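Local structure of protein interacting with HSP90 1 (Saccharomyces cerevisiae, 4CHH) at residues T42-A47 with E51-G56; R57-N62 with V149-D154; Y99-D102 with Q108-Y111; W113-N118 with E141-R146. The protein takes part in pre-rRNA processing, belongs to the R2TP complex and recruits Tel2 to Hsp90, the piece described here being its N-terminal domain. One frame throughout, in Å; residues are numbered along the deposited sequence. Where two conformers were deposited one is given.

Contact 1: T42-A47 with E51-G56. With EDO (1,2-ethanediol), chain C.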
loop_
_atom_site.group_PDB
_atom_site.type_symbol
_atom_site.label_atom_id
_atom_site.label_comp_id
_atom_site.label_asym_id
_atom_site.label_seq_id
_atom_site.Cartn_x
_atom_site.Cartn_y
_atom_site.Cartn_z
ATOM N N THR A 42 -4.664 11.163 0.235
ATOM C CA THR A 42 -5.644 11.299 -0.828
ATOM C C THR A 42 -6.980 11.644 -0.186
ATOM O O THR A 42 -7.028 12.058 0.981
ATOM C CB THR A 42 -5.650 10.044 -1.793
ATOM O OG1 THR A 42 -6.640 10.206 -2.804
ATOM C CG2 THR A 42 -5.898 8.757 -1.087
ATOM N N LYS A 43 -8.051 11.502 -0.962
ATOM C CA LYS A 43 -9.423 11.825 -0.611
ATOM C C LYS A 43 -10.368 10.664 -0.973
ATOM O O LYS A 43 -10.263 10.088 -2.056
ATOM C CB LYS A 43 -9.806 13.107 -1.394
ATOM C CG LYS A 43 -11.058 13.791 -0.889
ATOM C CD LYS A 43 -11.314 15.102 -1.626
ATOM C CE LYS A 43 -12.654 15.680 -1.252
ATOM N NZ LYS A 43 -12.648 16.240 0.127
ATOM N N LEU A 44 -11.292 10.329 -0.081
ATOM C CA LEU A 44 -12.283 9.275 -0.385
ATOM C C LEU A 44 -13.402 9.861 -1.295
ATOM O O LEU A 44 -14.072 10.802 -0.883
ATOM C CB LEU A 44 -12.874 8.745 0.932
ATOM C CG LEU A 44 -13.994 7.683 0.837
ATOM C CD1 LEU A 44 -13.482 6.378 0.261
ATOM C CD2 LEU A 44 -14.621 7.451 2.204
ATOM N N LEU A 45 -13.583 9.355 -2.524
ATOM C CA LEU A 45 -14.640 9.926 -3.368
ATOM C C LEU A 45 -15.972 9.206 -3.142
ATOM O O LEU A 45 -17.028 9.846 -3.137
ATOM C CB LEU A 45 -14.274 9.919 -4.861
ATOM C CG LEU A 45 -13.015 10.716 -5.267
ATOM C CD1 LEU A 45 -12.772 10.596 -6.765
ATOM C CD2 LEU A 45 -13.084 12.213 -4.810
ATOM N N SER A 46 -15.931 7.884 -2.991
ATOM C CA SER A 46 -17.152 7.105 -2.752
ATOM C C SER A 46 -16.794 5.803 -2.076
ATOM O O SER A 46 -15.656 5.384 -2.163
ATOM C CB SER A 46 -17.930 6.875 -4.050
ATOM O OG SER A 46 -17.177 6.085 -4.942
ATOM N N ALA A 47 -17.752 5.212 -1.349
ATOM C CA ALA A 47 -17.613 3.994 -0.565
ATOM C C ALA A 47 -18.816 3.104 -0.872
ATOM O O ALA A 47 -19.940 3.455 -0.538
ATOM C CB ALA A 47 -17.552 4.353 0.921
ATOM N N GLU A 51 -19.385 -1.634 4.621
ATOM C CA GLU A 51 -19.349 -0.777 5.814
ATOM C C GLU A 51 -19.542 0.696 5.448
ATOM O O GLU A 51 -19.332 1.081 4.308
ATOM C CB GLU A 51 -18.040 -0.982 6.585
ATOM C CG GLU A 51 -17.933 -2.383 7.170
ATOM C CD GLU A 51 -16.528 -2.923 7.370
ATOM O OE1 GLU A 51 -15.561 -2.340 6.832
ATOM O OE2 GLU A 51 -16.394 -3.920 8.111
ATOM N N LYS A 52 -19.979 1.503 6.416
ATOM C CA LYS A 52 -20.234 2.918 6.150
ATOM C C LYS A 52 -18.996 3.787 6.362
ATOM O O LYS A 52 -18.344 3.730 7.408
ATOM C CB LYS A 52 -21.376 3.452 7.029
ATOM C CG LYS A 52 -22.679 2.669 6.921
ATOM C CD LYS A 52 -23.663 3.156 7.977
ATOM C CE LYS A 52 -24.731 2.143 8.294
ATOM N NZ LYS A 52 -25.579 2.581 9.435
ATOM N N LEU A 53 -18.685 4.580 5.346
ATOM C CA LEU A 53 -17.621 5.589 5.351
ATOM C C LEU A 53 -18.240 6.894 4.872
ATOM O O LEU A 53 -19.251 6.854 4.166
ATOM C CB LEU A 53 -16.412 5.187 4.486
ATOM C CG LEU A 53 -15.558 3.958 4.920
ATOM C CD1 LEU A 53 -14.350 3.794 3.984
ATOM C CD2 LEU A 53 -15.067 4.076 6.377
ATOM N N GLN A 54 -17.701 8.026 5.309
ATOM C CA GLN A 54 -18.173 9.351 4.884
ATOM C C GLN A 54 -17.396 9.824 3.649
ATOM O O GLN A 54 -16.177 9.971 3.725
ATOM C CB GLN A 54 -18.005 10.382 6.028
ATOM C CG GLN A 54 -18.727 10.017 7.311
ATOM C CD GLN A 54 -18.579 11.091 8.357
ATOM O OE1 GLN A 54 -17.470 11.485 8.741
ATOM N NE2 GLN A 54 -19.701 11.584 8.846
ATOM N N ASP A 55 -18.090 10.083 2.522
ATOM C CA ASP A 55 -17.458 10.613 1.304
ATOM C C ASP A 55 -16.772 11.959 1.564
ATOM O O ASP A 55 -17.246 12.752 2.390
ATOM C CB ASP A 55 -18.499 10.799 0.185
ATOM C CG ASP A 55 -19.253 9.545 -0.210
ATOM O OD1 ASP A 55 -18.798 8.433 0.154
ATOM O OD2 ASP A 55 -20.292 9.671 -0.891
ATOM N N GLY A 56 -15.645 12.170 0.896
ATOM C CA GLY A 56 -14.904 13.422 0.988
ATOM C C GLY A 56 -13.884 13.496 2.105
ATOM O O GLY A 56 -13.126 14.461 2.177
HETATM C C1 EDO C . -16.282 0.257 3.628
HETATM O O1 EDO C . -16.801 -0.991 3.218
HETATM C C2 EDO C . -16.022 1.124 2.405
HETATM O O2 EDO C . -17.090 1.116 1.501
HETATM O O HOH W 1 -20.456 6.742 -1.329
#
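L44 and G56 are joined by a backbone hydrogen bond, G56 N to L44 O at 2.7 Å, where the two segments run 142° apart. G56 has a positive phi of 88°, at which a side chain would press on the carbonyl of D55. K43 grips the other end of G56. Its chain is extended until a last bend (chi4 73°) drops NZ into the carbonyl plane of G56, on a lone pair of G56 O at 2.8 Å. Cutting the K43 chain back to an alanine is likely to leave G56 O without this charged donor. Further along, L44 and L53 cross at about a right angle, with L44 CD2 3.7 Å from L53 CB. A47 CB touches L53 CB at 3.8 Å. A water accepts a hydrogen bond from A47 N and donates one to D55 OD1 at 2.8 Å, bridging strand and loop. Strand 29-47 carries a beta bulge here, with L45 and S46 both paired to V150. The contact sits at the surface, where the loop leaving strand 29-47 turns back toward strand 58-66. Strand 149-151 lines the other edge of strand 29-47, and Y111 of strand 109-118 backs L44 and L53.

Contact 2: R57-N62 with V149-D154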
loop_
_atom_site.group_PDB
_atom_site.type_symbol
_atom_site.label_atom_id
_atom_site.label_comp_id
_atom_site.label_asym_id
_atom_site.label_seq_id
_atom_site.Cartn_x
_atom_site.Cartn_y
_atom_site.Cartn_z
ATOM N N ARG A 57 -13.826 12.477 2.959
ATOM C CA ARG A 57 -12.852 12.463 4.041
ATOM C C ARG A 57 -11.455 12.149 3.520
ATOM O O ARG A 57 -11.311 11.466 2.500
ATOM C CB ARG A 57 -13.242 11.467 5.143
ATOM C CG ARG A 57 -14.591 11.778 5.807
ATOM C CD ARG A 57 -14.542 13.015 6.672
ATOM N NE ARG A 57 -15.853 13.374 7.201
ATOM C CZ ARG A 57 -16.592 14.373 6.736
ATOM N NH1 ARG A 57 -16.165 15.106 5.712
ATOM N NH2 ARG A 57 -17.767 14.648 7.287
ATOM N N LYS A 58 -10.444 12.662 4.242
ATOM C CA LYS A 58 -9.025 12.463 3.976
ATOM C C LYS A 58 -8.672 11.011 4.144
ATOM O O LYS A 58 -9.175 10.322 5.035
ATOM C CB LYS A 58 -8.138 13.308 4.916
ATOM C CG LYS A 58 -8.170 14.811 4.694
ATOM C CD LYS A 58 -7.061 15.481 5.519
ATOM C CE LYS A 58 -7.382 16.917 5.879
ATOM N NZ LYS A 58 -6.657 17.892 5.020
ATOM N N VAL A 59 -7.806 10.557 3.286
ATOM C CA VAL A 59 -7.320 9.194 3.284
ATOM C C VAL A 59 -5.802 9.224 3.354
ATOM O O VAL A 59 -5.151 10.027 2.677
ATOM C CB VAL A 59 -7.846 8.382 2.049
ATOM C CG1 VAL A 59 -7.108 7.039 1.919
ATOM C CG2 VAL A 59 -9.346 8.137 2.167
ATOM N N PHE A 60 -5.249 8.336 4.169
ATOM C CA PHE A 60 -3.808 8.152 4.276
ATOM C C PHE A 60 -3.446 6.716 4.031
ATOM O O PHE A 60 -4.072 5.804 4.577
ATOM C CB PHE A 60 -3.263 8.582 5.633
ATOM C CG PHE A 60 -3.421 10.048 5.921
ATOM C CD1 PHE A 60 -4.582 10.535 6.514
ATOM C CD2 PHE A 60 -2.392 10.941 5.646
ATOM C CE1 PHE A 60 -4.730 11.899 6.786
ATOM C CE2 PHE A 60 -2.534 12.309 5.942
ATOM C CZ PHE A 60 -3.706 12.772 6.503
ATOM N N ILE A 61 -2.429 6.513 3.222
ATOM C CA ILE A 61 -1.931 5.171 2.962
ATOM C C ILE A 61 -0.486 5.107 3.430
ATOM O O ILE A 61 0.345 5.868 2.941
ATOM C CB ILE A 61 -2.060 4.755 1.469
ATOM C CG1 ILE A 61 -3.520 4.737 1.000
ATOM C CG2 ILE A 61 -1.328 3.419 1.233
ATOM C CD1 ILE A 61 -3.755 4.673 -0.589
ATOM N N ASN A 62 -0.198 4.206 4.372
ATOM C CA ASN A 62 1.154 3.975 4.844
ATOM C C ASN A 62 1.862 2.960 3.933
ATOM O O ASN A 62 1.578 1.779 4.023
ATOM C CB ASN A 62 1.134 3.486 6.314
ATOM C CG ASN A 62 0.728 4.584 7.290
ATOM O OD1 ASN A 62 1.179 5.714 7.196
ATOM N ND2 ASN A 62 -0.193 4.306 8.192
ATOM N N VAL A 149 -13.829 1.102 -2.321
ATOM C CA VAL A 149 -13.811 2.558 -2.198
ATOM C C VAL A 149 -13.293 3.127 -3.487
ATOM O O VAL A 149 -12.708 2.395 -4.271
ATOM C CB VAL A 149 -12.971 3.046 -0.965
ATOM C CG1 VAL A 149 -13.586 2.545 0.344
ATOM C CG2 VAL A 149 -11.483 2.652 -1.070
ATOM N N VAL A 150 -13.507 4.432 -3.717
ATOM C CA VAL A 150 -12.973 5.127 -4.889
ATOM C C VAL A 150 -12.121 6.245 -4.312
ATOM O O VAL A 150 -12.624 6.997 -3.479
ATOM C CB VAL A 150 -14.065 5.606 -5.901
ATOM C CG1 VAL A 150 -13.442 6.424 -7.042
ATOM C CG2 VAL A 150 -14.856 4.407 -6.468
ATOM N N LEU A 151 -10.817 6.285 -4.651
ATOM C CA LEU A 151 -9.897 7.306 -4.101
ATOM C C LEU A 151 -9.489 8.298 -5.181
ATOM O O LEU A 151 -9.374 7.915 -6.331
ATOM C CB LEU A 151 -8.649 6.641 -3.454
ATOM C CG LEU A 151 -8.953 5.582 -2.333
ATOM C CD1 LEU A 151 -7.684 4.874 -1.872
ATOM C CD2 LEU A 151 -9.695 6.183 -1.166
ATOM N N CYS A 152 -9.349 9.578 -4.823
ATOM C CA CYS A 152 -8.992 10.656 -5.758
ATOM C C CYS A 152 -7.531 10.546 -6.209
ATOM O O CYS A 152 -6.643 10.336 -5.388
ATOM C CB CYS A 152 -9.269 12.031 -5.148
ATOM S SG CYS A 152 -9.183 13.386 -6.350
ATOM N N ARG A 153 -7.306 10.661 -7.526
ATOM C CA ARG A 153 -5.989 10.664 -8.163
ATOM C C ARG A 153 -5.482 12.116 -8.317
ATOM O O ARG A 153 -4.304 12.320 -8.579
ATOM C CB ARG A 153 -6.034 9.941 -9.549
ATOM C CG ARG A 153 -6.502 8.445 -9.509
ATOM C CD ARG A 153 -5.675 7.598 -8.555
ATOM N NE ARG A 153 -5.798 6.152 -8.797
ATOM C CZ ARG A 153 -6.685 5.350 -8.225
ATOM N NH1 ARG A 153 -7.603 5.843 -7.405
ATOM N NH2 ARG A 153 -6.677 4.047 -8.486
ATOM N N ASP A 154 -6.341 13.116 -8.136
ATOM C CA ASP A 154 -5.923 14.529 -8.293
ATOM C C ASP A 154 -5.565 15.158 -6.953
ATOM O O ASP A 154 -4.512 15.797 -6.839
ATOM C CB ASP A 154 -7.025 15.363 -8.981
ATOM C CG ASP A 154 -7.504 14.817 -10.318
ATOM O OD1 ASP A 154 -6.697 14.198 -11.026
ATOM O OD2 ASP A 154 -8.692 14.993 -10.634
#
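L151 reaches V59 and I61 across the mixed sheet of the PIH1 N-terminal domain. Strand 29-47 lies between the two segments and pairs antiparallel with both, so they meet through side chains alone. V149 begins the second segment and rests on L44 and L53. V150 points the other way. L151 then carries the whole contact. Its CG stands anti to the carbonyl carbon (chi1 -56°), which sends both methyls toward strand 58-66. One methyl, L151 CD2, meets V59 CG2 at 3.9 Å, and the two side chains cross at about a right angle. The other, L151 CD1, meets I61 CD1 at 4.1 Å in a slanted approach. All three residues are buried. C152 leaves the strand, and its O accepts a hydrogen bond from T42 OG1. R153 folds back beside the strand end. Its guanidinium is held mainly by salt bridges, NE to E137 and NH1 to E144. It also meets L151 C edge-on, and NH1 of R153 adds a weak hydrogen bond to L151 O at 2.9 Å. D154 closes the segment with a weak hydrogen bond from its N to C152 SG at 3.4 Å.

Contact 3: Y99-D102 with Q108-Y111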
loop_
_atom_site.group_PDB
_atom_site.type_symbol
_atom_site.label_atom_id
_atom_site.label_comp_id
_atom_site.label_asym_id
_atom_site.label_seq_id
_atom_site.Cartn_x
_atom_site.Cartn_y
_atom_site.Cartn_z
ATOM N N TYR A 99 -8.747 -1.114 6.838
ATOM C CA TYR A 99 -8.599 0.306 7.133
ATOM C C TYR A 99 -8.798 0.540 8.623
ATOM O O TYR A 99 -9.418 -0.266 9.321
ATOM C CB TYR A 99 -9.540 1.211 6.289
ATOM C CG TYR A 99 -11.016 1.016 6.563
ATOM C CD1 TYR A 99 -11.636 1.641 7.646
ATOM C CD2 TYR A 99 -11.795 0.206 5.741
ATOM C CE1 TYR A 99 -12.974 1.409 7.943
ATOM C CE2 TYR A 99 -13.145 -0.014 6.014
ATOM C CZ TYR A 99 -13.735 0.609 7.103
ATOM O OH TYR A 99 -15.068 0.414 7.370
ATOM N N ARG A 100 -8.263 1.642 9.099
ATOM C CA ARG A 100 -8.498 2.043 10.475
ATOM C C ARG A 100 -8.859 3.529 10.479
ATOM O O ARG A 100 -8.713 4.205 9.446
ATOM C CB ARG A 100 -7.364 1.642 11.433
ATOM C CG ARG A 100 -6.048 2.293 11.241
ATOM C CD ARG A 100 -5.001 1.514 12.031
ATOM N NE ARG A 100 -3.674 1.972 11.641
ATOM C CZ ARG A 100 -2.968 1.452 10.651
ATOM N NH1 ARG A 100 -3.415 0.390 9.992
ATOM N NH2 ARG A 100 -1.782 1.949 10.350
ATOM N N MET A 101 -9.483 3.992 11.567
ATOM C CA MET A 101 -9.925 5.372 11.627
ATOM C C MET A 101 -9.045 6.207 12.529
ATOM O O MET A 101 -8.629 5.766 13.603
ATOM C CB MET A 101 -11.385 5.486 12.090
ATOM C CG MET A 101 -12.372 5.100 11.026
ATOM S SD MET A 101 -14.091 5.400 11.491
ATOM C CE MET A 101 -14.927 4.107 10.432
ATOM N N ASP A 102 -8.748 7.404 12.051
ATOM C CA ASP A 102 -8.055 8.460 12.764
ATOM C C ASP A 102 -8.930 9.699 12.660
ATOM O O ASP A 102 -10.002 9.642 12.056
ATOM C CB ASP A 102 -6.618 8.692 12.249
ATOM C CG ASP A 102 -5.647 9.175 13.329
ATOM O OD1 ASP A 102 -6.113 9.815 14.317
ATOM O OD2 ASP A 102 -4.426 8.913 13.192
ATOM N N GLN A 108 -12.791 15.587 12.455
ATOM C CA GLN A 108 -13.338 14.908 11.281
ATOM C C GLN A 108 -12.594 13.616 11.017
ATOM O O GLN A 108 -11.371 13.554 11.131
ATOM C CB GLN A 108 -13.355 15.803 10.031
ATOM C CG GLN A 108 -13.930 17.222 10.248
ATOM C CD GLN A 108 -15.320 17.265 10.861
ATOM O OE1 GLN A 108 -16.263 16.602 10.407
ATOM N NE2 GLN A 108 -15.476 18.064 11.904
ATOM N N GLU A 109 -13.356 12.571 10.687
ATOM C CA GLU A 109 -12.828 11.237 10.389
ATOM C C GLU A 109 -11.849 11.216 9.217
ATOM O O GLU A 109 -12.079 11.886 8.215
ATOM C CB GLU A 109 -13.983 10.283 10.021
ATOM C CG GLU A 109 -14.880 9.880 11.165
ATOM C CD GLU A 109 -15.920 8.826 10.835
ATOM O OE1 GLU A 109 -16.131 8.511 9.638
ATOM O OE2 GLU A 109 -16.530 8.310 11.797
ATOM N N CYS A 110 -10.779 10.422 9.351
ATOM C CA CYS A 110 -9.859 10.165 8.251
ATOM C C CYS A 110 -9.514 8.666 8.270
ATOM O O CYS A 110 -9.507 8.028 9.328
ATOM C CB CYS A 110 -8.635 11.085 8.239
ATOM S SG CYS A 110 -7.273 10.576 9.311
ATOM N N TYR A 111 -9.366 8.087 7.077
ATOM C CA TYR A 111 -9.180 6.641 6.938
ATOM C C TYR A 111 -7.779 6.302 6.557
ATOM O O TYR A 111 -7.159 6.983 5.749
ATOM C CB TYR A 111 -10.202 6.049 5.961
ATOM C CG TYR A 111 -11.592 6.545 6.278
ATOM C CD1 TYR A 111 -12.184 6.288 7.517
ATOM C CD2 TYR A 111 -12.287 7.342 5.377
ATOM C CE1 TYR A 111 -13.429 6.816 7.844
ATOM C CE2 TYR A 111 -13.560 7.820 5.670
ATOM C CZ TYR A 111 -14.120 7.571 6.909
ATOM O OH TYR A 111 -15.363 8.063 7.181
#
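M101 and Y111 lie side by side and point the same way from neighbouring strands. M101 comes to the edge of the tyrosine ring, in its plane, with M101 CG 3.7 Å from Y111 CD1. The M101 chain runs on extended past CG. This keeps SD beside the ring edge, 5.3 Å from the centroid of Y111 and 89° off the ring normal, an edge-on Met-aromatic contact. E109 slants toward the same sulfur, and its OE2 lies 3.8 Å from M101 SD. The other oxygen of this carboxylate, E109 OE1, accepts a hydrogen bond from Y111 OH at 2.6 Å, approached almost in line with the C-O bond. Y111 OH in turn accepts a bond from Q54 N, so the hydroxyl has a partner on each of its two roles. The strands form the beta hairpin 95-103 with 109-118. M101 and Y111 are a non-hydrogen-bonded antiparallel pair, and D102 and C110 are the hydrogen-bonded pair next to it. The bond from D102 N to C110 O measures 2.9 Å and is nearly straight at 178°. The return bond, C110 N to D102 O, has its donor well above the carbonyl plane. Replacing E109 with alanine would probably leave the Y111 hydroxyl without its carboxylate acceptor and M101 SD without the group it rests beside. R100 points away from the second strand, and its guanidinium forms a salt bridge with D114.

Contact 4: W113-N118 with E141-R146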
loop_
_atom_site.group_PDB
_atom_site.type_symbol
_atom_site.label_atom_id
_atom_site.label_comp_id
_atom_site.label_asym_id
_atom_site.label_seq_id
_atom_site.Cartn_x
_atom_site.Cartn_y
_atom_site.Cartn_z
ATOM N N TRP A 113 -4.921 3.131 5.699
ATOM C CA TRP A 113 -4.569 1.779 5.258
ATOM C C TRP A 113 -3.076 1.627 5.267
ATOM O O TRP A 113 -2.362 2.596 4.991
ATOM C CB TRP A 113 -5.041 1.512 3.811
ATOM C CG TRP A 113 -6.480 1.194 3.602
ATOM C CD1 TRP A 113 -7.015 -0.050 3.447
ATOM C CD2 TRP A 113 -7.532 2.129 3.276
ATOM N NE1 TRP A 113 -8.346 0.048 3.097
ATOM C CE2 TRP A 113 -8.689 1.369 2.976
ATOM C CE3 TRP A 113 -7.612 3.533 3.220
ATOM C CZ2 TRP A 113 -9.918 1.961 2.647
ATOM C CZ3 TRP A 113 -8.828 4.126 2.878
ATOM C CH2 TRP A 113 -9.961 3.346 2.583
ATOM N N ASP A 114 -2.590 0.412 5.498
ATOM C CA ASP A 114 -1.151 0.146 5.366
ATOM C C ASP A 114 -0.981 -0.705 4.116
ATOM O O ASP A 114 -1.758 -1.637 3.924
ATOM C CB ASP A 114 -0.536 -0.560 6.593
ATOM C CG ASP A 114 -0.783 0.122 7.931
ATOM O OD1 ASP A 114 -0.736 1.367 7.985
ATOM O OD2 ASP A 114 -1.037 -0.595 8.924
ATOM N N CYS A 115 -0.021 -0.377 3.269
ATOM C CA CYS A 115 0.286 -1.143 2.044
ATOM C C CYS A 115 1.738 -1.583 2.154
ATOM O O CYS A 115 2.633 -0.757 1.990
ATOM C CB CYS A 115 0.046 -0.294 0.788
ATOM S SG CYS A 115 -1.695 -0.092 0.347
ATOM N N CYS A 116 1.967 -2.870 2.459
ATOM C CA CYS A 116 3.279 -3.433 2.717
ATOM C C CYS A 116 3.833 -4.162 1.508
ATOM O O CYS A 116 3.195 -5.052 0.948
ATOM C CB CYS A 116 3.217 -4.352 3.940
ATOM S SG CYS A 116 4.823 -4.735 4.666
ATOM N N ILE A 117 5.047 -3.790 1.122
ATOM C CA ILE A 117 5.725 -4.392 -0.025
ATOM C C ILE A 117 7.016 -5.034 0.458
ATOM O O ILE A 117 7.419 -4.820 1.607
ATOM C CB ILE A 117 5.977 -3.344 -1.160
ATOM C CG1 ILE A 117 6.954 -2.203 -0.683
ATOM C CG2 ILE A 117 4.644 -2.816 -1.718
ATOM C CD1 ILE A 117 7.394 -1.172 -1.737
ATOM N N ASN A 118 7.672 -5.806 -0.414
ATOM C CA ASN A 118 8.949 -6.398 -0.067
ATOM C C ASN A 118 9.966 -5.281 0.110
ATOM O O ASN A 118 9.950 -4.315 -0.642
ATOM C CB ASN A 118 9.400 -7.381 -1.136
ATOM C CG ASN A 118 10.699 -8.052 -0.815
ATOM O OD1 ASN A 118 11.769 -7.577 -1.213
ATOM N ND2 ASN A 118 10.635 -9.133 -0.030
ATOM N N GLU A 141 -5.065 1.431 -5.891
ATOM C CA GLU A 141 -5.948 0.377 -6.407
ATOM C C GLU A 141 -6.154 -0.724 -5.380
ATOM O O GLU A 141 -7.256 -1.257 -5.280
ATOM C CB GLU A 141 -5.377 -0.239 -7.701
ATOM C CG GLU A 141 -5.390 0.739 -8.865
ATOM C CD GLU A 141 -4.742 0.278 -10.167
ATOM O OE1 GLU A 141 -3.833 -0.585 -10.136
ATOM O OE2 GLU A 141 -5.101 0.842 -11.223
ATOM N N SER A 142 -5.100 -1.069 -4.611
ATOM C CA SER A 142 -5.213 -2.126 -3.594
ATOM C C SER A 142 -6.253 -1.795 -2.539
ATOM O O SER A 142 -6.994 -2.693 -2.157
ATOM C CB SER A 142 -3.872 -2.419 -2.932
ATOM O OG SER A 142 -2.963 -2.833 -3.934
ATOM N N CYS A 143 -6.316 -0.527 -2.055
ATOM C CA CYS A 143 -7.308 -0.151 -1.033
ATOM C C CYS A 143 -8.689 -0.136 -1.644
ATOM O O CYS A 143 -9.651 -0.559 -1.002
ATOM C CB CYS A 143 -6.952 1.192 -0.391
ATOM S SG CYS A 143 -5.270 1.243 0.290
ATOM N N GLU A 144 -8.784 0.352 -2.900
ATOM C CA GLU A 144 -10.029 0.410 -3.666
ATOM C C GLU A 144 -10.637 -0.984 -3.848
ATOM O O GLU A 144 -11.842 -1.145 -3.713
ATOM C CB GLU A 144 -9.774 1.031 -5.042
ATOM C CG GLU A 144 -9.549 2.527 -4.944
ATOM C CD GLU A 144 -9.278 3.176 -6.275
ATOM O OE1 GLU A 144 -8.590 2.550 -7.120
ATOM O OE2 GLU A 144 -9.733 4.330 -6.460
ATOM N N ILE A 145 -9.801 -1.973 -4.172
ATOM C CA ILE A 145 -10.213 -3.358 -4.384
ATOM C C ILE A 145 -10.677 -4.011 -3.061
ATOM O O ILE A 145 -11.785 -4.575 -3.008
ATOM C CB ILE A 145 -9.070 -4.180 -5.066
ATOM C CG1 ILE A 145 -8.963 -3.801 -6.560
ATOM C CG2 ILE A 145 -9.271 -5.723 -4.917
ATOM C CD1 ILE A 145 -7.556 -4.159 -7.225
ATOM N N ARG A 146 -9.830 -3.944 -2.012
ATOM C CA ARG A 146 -10.137 -4.649 -0.780
ATOM C C ARG A 146 -11.345 -4.071 -0.023
ATOM O O ARG A 146 -12.025 -4.848 0.637
ATOM C CB ARG A 146 -8.906 -4.784 0.139
ATOM C CG ARG A 146 -8.446 -3.517 0.869
ATOM C CD ARG A 146 -7.811 -3.900 2.218
ATOM N NE ARG A 146 -8.807 -4.403 3.177
ATOM C CZ ARG A 146 -8.647 -5.463 3.971
ATOM N NH1 ARG A 146 -7.514 -6.151 3.954
ATOM N NH2 ARG A 146 -9.620 -5.835 4.793
#
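Near the place where C143 meets W113, E144 OE2 is gripped by two groups, R153 NH1 in a salt bridge and the backbone N of L151. This ties the helix end to the segment that follows it. C143 points toward strand 113-118 and sits over one face of the W113 indole. Its CB is 3.7 Å from the centroid of the five-membered ring of W113, only 7° off the normal, which makes a CH-pi contact. The sulfur is over that face too, in a sulfur-aromatic contact: C143 SG is 3.8 Å from the same W113 centroid. Turned to the side of its own backbone N (chi1 -54°), SG leans toward the root of the indole and comes 3.5 Å from W113 CG. C143 SG also touches C115 SG at 3.8 Å, too far for a disulfide. R146 takes the ring edge, with R146 CD 4.1 Å from W113 NE1. That N-H is satisfied by D147 OD2, just past the segment, which helps fix the turn of the indole. The cluster is buried near the centre of the chain. It packs helix 129-147 against strand 109-118, beside V59 and I61 of strand 58-66 and T96 of strand 95-103.

How the contacts relate
Contacts 2 and 4 are buried, contact 3 is partly buried, and contact 1 lies at the surface. All four reach the same mixed sheet. Contacts 3 and 4 share strand 109-118, one at its hairpin end and one under the helix. The chemistry follows the place. Contact 2 meets through aliphatic methyls and contact 4 through sulfur on an aromatic face, while contacts 1 and 3 add backbone and charged hydrogen bonds. Contact 4 centres about 4 Å from the middle of the chain, and contact 1 about 17 Å. Contacts 3 and 4 both fall inside the long loop closed by contact 2. Contact 1 touches contacts 2 and 3 but not contact 4.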